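Local coordinates for protein threonine synthase (Brucella melitensis bv. 1, PDB 4F4F) that probably catalyses the pyridoxal-phosphate-dependent conversion of O-phospho-L-homoserine and water to L-threonine and phosphate, the last step of threonine biosynthesis, at residues S10-A15 with N320-L325. Numbering follows the deposited sequence.
Sequences STRGEA and NFERLL
T11 and R12, at the two central positions of a type I beta turn running from S10 to G13, face the first turn of helix 321-328; the CA atoms of T11 and R323 come within 6.6 Å. The turn is closed by G13 N on S10 O and reinforced by an ST turn, in which S10 OG accepts from R12 N at 3.1 Å. Both turn side chains converge on the carboxylate of E322, whose chain is extended, with CG anti to the backbone N (chi1 177°), which carries its carboxylate out to the loop. R12 grips this carboxylate side-on in a bidentate salt bridge: R12 NE reaches E322 OE2 and R12 NH2 reaches E322 OE1, each at 2.9 Å and nearly straight. Both acceptors lie close to the guanidinium plane and are approached on their syn sides, but about 30° out of the carboxylate plane, with the two planes tilted by 23°. T11 OG1 donates to E322 OE2 at 2.6 Å from the other face of the carboxylate, so that OE2 is held between hydroxyl and guanidinium. The same OG1 also bonds to the backbone N of L34, which helps fix the hydroxyl. Beside this polar cluster, T11 CG2 packs against R323 CA at 4.1 Å, while the R323 guanidinium turns to the carbonyls of Y35 and I227. The contact thus ties the loop between strand 8-10 and helix 20-26, in the N-terminal region, to helix 321-328 of the cofactor-binding region; M340 of helix 333-346 touches both R12 and E322, and L36 of strand 35-37 packs on T11 and R323.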
loop_
_atom_site.group_PDB
_atom_site.type_symbol
_atom_site.label_atom_id
_atom_site.label_comp_id
_atom_site.label_asym_id
_atom_site.label_seq_id
_atom_site.Cartn_x
_atom_site.Cartn_y
_atom_site.Cartn_z
ATOM N N SER A 10 -14.133 -13.892 3.875
ATOM C CA SER A 10 -13.548 -13.830 2.546
ATOM C C SER A 10 -14.503 -13.276 1.522
ATOM O O SER A 10 -15.713 -13.616 1.500
ATOM C CB SER A 10 -13.120 -15.241 2.094
ATOM O OG SER A 10 -12.617 -15.222 0.785
ATOM N N THR A 11 -13.955 -12.509 0.603
ATOM C CA THR A 11 -14.679 -12.142 -0.595
ATOM C C THR A 11 -15.256 -13.303 -1.433
ATOM O O THR A 11 -16.132 -13.044 -2.272
ATOM C CB THR A 11 -13.811 -11.268 -1.516
ATOM O OG1 THR A 11 -12.611 -11.978 -1.868
ATOM C CG2 THR A 11 -13.485 -9.873 -0.835
ATOM N N ARG A 12 -14.768 -14.534 -1.266
ATOM C CA ARG A 12 -15.258 -15.654 -2.055
ATOM C C ARG A 12 -16.168 -16.585 -1.254
ATOM O O ARG A 12 -16.613 -17.640 -1.741
ATOM C CB ARG A 12 -14.094 -16.391 -2.759
ATOM C CG ARG A 12 -13.473 -15.436 -3.798
ATOM C CD ARG A 12 -12.498 -16.078 -4.786
ATOM N NE ARG A 12 -11.656 -15.028 -5.380
ATOM C CZ ARG A 12 -10.703 -15.244 -6.275
ATOM N NH1 ARG A 12 -10.438 -16.484 -6.673
ATOM N NH2 ARG A 12 -9.988 -14.215 -6.731
ATOM N N GLY A 13 -16.448 -16.179 -0.023
ATOM C CA GLY A 13 -17.531 -16.762 0.793
ATOM C C GLY A 13 -17.405 -18.159 1.388
ATOM O O GLY A 13 -18.383 -18.640 1.977
ATOM N N GLU A 14 -16.277 -18.839 1.215
ATOM C CA GLU A 14 -16.174 -20.242 1.667
ATOM C C GLU A 14 -14.868 -20.525 2.372
ATOM O O GLU A 14 -14.335 -21.618 2.262
ATOM C CB GLU A 14 -16.245 -21.195 0.474
ATOM C CG GLU A 14 -17.366 -20.859 -0.465
ATOM C CD GLU A 14 -17.560 -21.897 -1.525
ATOM O OE1 GLU A 14 -16.706 -22.055 -2.415
ATOM O OE2 GLU A 14 -18.607 -22.532 -1.431
ATOM N N ALA A 15 -14.338 -19.545 3.062
ATOM C CA ALA A 15 -13.115 -19.697 3.809
ATOM C C ALA A 15 -13.492 -19.575 5.288
ATOM O O ALA A 15 -14.491 -18.993 5.618
ATOM C CB ALA A 15 -12.123 -18.609 3.411
ATOM N N ASN A 320 -6.397 -5.489 -5.109
ATOM C CA ASN A 320 -7.441 -5.295 -4.107
ATOM C C ASN A 320 -8.779 -4.832 -4.648
ATOM O O ASN A 320 -9.714 -4.622 -3.887
ATOM C CB ASN A 320 -6.956 -4.315 -3.061
ATOM C CG ASN A 320 -5.842 -4.893 -2.229
ATOM O OD1 ASN A 320 -6.062 -5.846 -1.519
ATOM N ND2 ASN A 320 -4.644 -4.354 -2.348
ATOM N N PHE A 321 -8.879 -4.678 -5.969
ATOM C CA PHE A 321 -10.184 -4.279 -6.565
ATOM C C PHE A 321 -11.305 -5.258 -6.176
ATOM O O PHE A 321 -12.450 -4.857 -5.972
ATOM C CB PHE A 321 -10.053 -4.182 -8.080
ATOM C CG PHE A 321 -11.255 -3.598 -8.768
ATOM C CD1 PHE A 321 -11.724 -2.342 -8.441
ATOM C CD2 PHE A 321 -11.882 -4.301 -9.776
ATOM C CE1 PHE A 321 -12.825 -1.798 -9.103
ATOM C CE2 PHE A 321 -12.985 -3.778 -10.414
ATOM C CZ PHE A 321 -13.450 -2.522 -10.088
ATOM N N GLU A 322 -10.945 -6.527 -6.029
ATOM C CA GLU A 322 -11.859 -7.574 -5.570
ATOM C C GLU A 322 -12.551 -7.234 -4.261
ATOM O O GLU A 322 -13.709 -7.608 -4.090
ATOM C CB GLU A 322 -11.131 -8.940 -5.456
ATOM C CG GLU A 322 -11.992 -10.076 -4.904
ATOM C CD GLU A 322 -11.300 -11.431 -4.905
ATOM O OE1 GLU A 322 -10.231 -11.579 -5.544
ATOM O OE2 GLU A 322 -11.858 -12.348 -4.292
ATOM N N ARG A 323 -11.881 -6.510 -3.360
ATOM C CA ARG A 323 -12.524 -6.126 -2.116
ATOM C C ARG A 323 -13.684 -5.175 -2.424
ATOM O O ARG A 323 -14.801 -5.334 -1.873
ATOM C CB ARG A 323 -11.534 -5.520 -1.122
ATOM C CG ARG A 323 -10.697 -6.536 -0.400
ATOM C CD ARG A 323 -9.661 -5.881 0.516
ATOM N NE ARG A 323 -9.186 -6.802 1.552
ATOM C CZ ARG A 323 -8.011 -7.421 1.550
ATOM N NH1 ARG A 323 -7.113 -7.251 0.581
ATOM N NH2 ARG A 323 -7.697 -8.245 2.527
ATOM N N LEU A 324 -13.473 -4.232 -3.340
ATOM C CA LEU A 324 -14.581 -3.345 -3.687
ATOM C C LEU A 324 -15.676 -4.092 -4.440
ATOM O O LEU A 324 -16.877 -3.825 -4.219
ATOM C CB LEU A 324 -14.134 -2.114 -4.479
ATOM C CG LEU A 324 -15.244 -1.155 -4.982
ATOM C CD1 LEU A 324 -16.075 -0.601 -3.824
ATOM C CD2 LEU A 324 -14.643 -0.032 -5.795
ATOM N N LEU A 325 -15.291 -4.987 -5.356
ATOM C CA LEU A 325 -16.283 -5.788 -6.058
ATOM C C LEU A 325 -17.241 -6.485 -5.082
ATOM O O LEU A 325 -18.441 -6.534 -5.302
ATOM C CB LEU A 325 -15.614 -6.843 -6.953
ATOM C CG LEU A 325 -14.949 -6.334 -8.224
ATOM C CD1 LEU A 325 -14.216 -7.457 -8.980
ATOM C CD2 LEU A 325 -15.973 -5.675 -9.150
#